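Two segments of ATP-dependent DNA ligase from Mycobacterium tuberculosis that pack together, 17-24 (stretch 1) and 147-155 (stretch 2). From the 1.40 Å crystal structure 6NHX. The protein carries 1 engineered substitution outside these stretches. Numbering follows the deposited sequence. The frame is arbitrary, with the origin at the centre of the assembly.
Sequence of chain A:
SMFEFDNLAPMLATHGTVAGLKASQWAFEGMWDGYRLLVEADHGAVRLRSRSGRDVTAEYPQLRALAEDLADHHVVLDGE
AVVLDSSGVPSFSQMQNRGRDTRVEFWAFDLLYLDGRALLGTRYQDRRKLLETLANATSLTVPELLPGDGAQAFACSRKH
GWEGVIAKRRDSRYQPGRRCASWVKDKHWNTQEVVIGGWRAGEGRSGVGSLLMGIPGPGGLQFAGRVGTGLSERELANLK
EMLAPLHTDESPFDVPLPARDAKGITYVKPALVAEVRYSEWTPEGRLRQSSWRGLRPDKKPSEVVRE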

# COMPACT_ATOMS: atom_id res chain seq x y z
N THR A 17 -15.52 -3.94 7.41
CA THR A 17 -15.42 -5.39 7.57
C THR A 17 -16.13 -6.06 6.41
O THR A 17 -17.30 -5.77 6.15
CB THR A 17 -16.03 -5.83 8.90
OG1 THR A 17 -15.20 -5.36 9.97
CG2 THR A 17 -16.12 -7.35 8.99
N VAL A 18 -15.43 -6.95 5.71
CA VAL A 18 -16.02 -7.60 4.54
C VAL A 18 -16.71 -8.93 4.86
O VAL A 18 -17.50 -9.41 4.03
CB VAL A 18 -15.05 -7.81 3.36
CG1 VAL A 18 -14.46 -6.49 2.91
CG2 VAL A 18 -13.96 -8.80 3.72
N ALA A 19 -16.43 -9.52 6.02
CA ALA A 19 -17.11 -10.74 6.42
C ALA A 19 -18.52 -10.34 6.80
O ALA A 19 -18.72 -9.50 7.69
CB ALA A 19 -16.41 -11.36 7.62
N GLY A 20 -19.50 -10.92 6.11
CA GLY A 20 -20.88 -10.49 6.20
C GLY A 20 -21.44 -10.06 4.86
O GLY A 20 -22.64 -10.20 4.62
N LEU A 21 -20.57 -9.60 3.95
CA LEU A 21 -21.00 -9.21 2.61
C LEU A 21 -21.21 -10.44 1.73
O LEU A 21 -20.46 -11.42 1.82
CB LEU A 21 -19.96 -8.28 1.99
CG LEU A 21 -19.70 -7.00 2.80
CD1 LEU A 21 -18.63 -6.13 2.15
CD2 LEU A 21 -20.98 -6.20 2.99
N LYS A 22 -22.23 -10.39 0.89
CA LYS A 22 -22.64 -11.55 0.11
C LYS A 22 -22.19 -11.44 -1.34
O LYS A 22 -22.23 -10.36 -1.93
CB LYS A 22 -24.16 -11.71 0.15
CG LYS A 22 -24.71 -12.01 1.53
N ALA A 23 -21.80 -12.58 -1.92
CA ALA A 23 -21.33 -12.60 -3.30
C ALA A 23 -22.38 -12.11 -4.30
O ALA A 23 -22.03 -11.63 -5.37
CB ALA A 23 -20.85 -14.01 -3.68
N SER A 24 -23.67 -12.22 -3.96
CA SER A 24 -24.69 -11.77 -4.90
C SER A 24 -24.57 -10.28 -5.19
O SER A 24 -24.84 -9.84 -6.31
CB SER A 24 -26.09 -12.12 -4.39
OG SER A 24 -26.26 -11.66 -3.06
N PRO A 147 -13.30 -16.09 -4.89
CA PRO A 147 -14.64 -16.68 -4.88
C PRO A 147 -15.25 -16.67 -3.49
O PRO A 147 -14.59 -16.50 -2.47
CB PRO A 147 -14.39 -18.12 -5.35
CG PRO A 147 -13.00 -18.41 -4.94
CD PRO A 147 -12.25 -17.11 -5.10
N GLY A 148 -16.57 -16.83 -3.48
CA GLY A 148 -17.31 -16.96 -2.25
C GLY A 148 -17.89 -15.66 -1.74
O GLY A 148 -17.81 -14.60 -2.35
N ASP A 149 -18.52 -15.78 -0.57
CA ASP A 149 -18.99 -14.61 0.16
C ASP A 149 -17.81 -13.97 0.89
O ASP A 149 -16.66 -14.42 0.79
CB ASP A 149 -20.14 -15.00 1.08
CG ASP A 149 -21.38 -15.48 0.30
OD1 ASP A 149 -22.00 -16.48 0.70
OD2 ASP A 149 -21.72 -14.85 -0.72
N GLY A 150 -18.07 -12.90 1.65
CA GLY A 150 -16.98 -12.11 2.19
C GLY A 150 -16.08 -12.88 3.14
O GLY A 150 -14.85 -12.72 3.11
N ALA A 151 -16.66 -13.72 3.99
CA ALA A 151 -15.84 -14.48 4.93
C ALA A 151 -14.95 -15.48 4.22
O ALA A 151 -13.79 -15.67 4.60
CB ALA A 151 -16.71 -15.17 5.98
N GLN A 152 -15.49 -16.16 3.19
CA GLN A 152 -14.67 -17.10 2.44
C GLN A 152 -13.56 -16.37 1.68
O GLN A 152 -12.42 -16.82 1.66
CB GLN A 152 -15.53 -17.93 1.49
CG GLN A 152 -14.73 -18.79 0.53
CD GLN A 152 -15.59 -19.48 -0.51
OE1 GLN A 152 -15.32 -19.42 -1.71
NE2 GLN A 152 -16.64 -20.16 -0.05
N ALA A 153 -13.89 -15.23 1.09
CA ALA A 153 -12.87 -14.47 0.36
C ALA A 153 -11.78 -13.99 1.30
O ALA A 153 -10.58 -14.07 0.98
CB ALA A 153 -13.52 -13.29 -0.36
N PHE A 154 -12.17 -13.52 2.49
CA PHE A 154 -11.20 -13.07 3.48
C PHE A 154 -10.31 -14.22 3.90
O PHE A 154 -9.09 -14.06 4.06
CB PHE A 154 -11.97 -12.50 4.67
CG PHE A 154 -11.19 -11.54 5.53
CD1 PHE A 154 -10.96 -11.82 6.87
CD2 PHE A 154 -10.74 -10.33 5.02
CE1 PHE A 154 -10.26 -10.93 7.68
CE2 PHE A 154 -10.04 -9.43 5.83
CZ PHE A 154 -9.81 -9.74 7.17
N ALA A 155 -10.89 -15.41 4.10
CA ALA A 155 -10.11 -16.56 4.52
C ALA A 155 -9.14 -16.98 3.42
O ALA A 155 -8.01 -17.40 3.71
CB ALA A 155 -11.02 -17.73 4.87
O HOH W 1 -24.15 -14.58 -2.39

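Stretch 1 has no regular secondary structure apart from a type II turn, Val-18 to Leu-21, closed by Leu-21 N donating to Val-18 O (3.1 Å). It runs along the start of the helix that begins at Gly-150; the CA atoms of Ala-19 and Ala-151 lie 4.2 Å apart, those of Ala-23 and Asp-149 4.6 Å.

Two hydrogen bonds join the stretches. Gly-150 N, in the first turn of the helix and so without an acceptor within it, donates to Leu-21 O at 2.8 Å with an N-H...O angle of 153°. Ala-23 N donates to Asp-149 OD2 at 2.6 Å and 172°, a short, nearly linear bond to a carboxylate. Asp-149 occupies the N-cap position, yet its side chain makes no capping bond. Water 1 extends this link, accepting from Ser-24 N (2.9 Å) and donating to Asp-149 OD2 (3.0 Å).

A weaker polar contact brings Gly-150 CA to 3.3 Å from Val-18 O, with 161° at the hydrogen. Glycine permits this approach: an ideal CB would sit 1.9 Å from Val-18 O, a clash.

Apolar contacts complete the packing. Val-18 CG2 meets Phe-154 CD2 at 3.8 Å, approaching the ring obliquely, while the small side chains of Ala-19 and Ala-151 meet CB to CB at 4.2 Å. Together the stretches bury 343 Å².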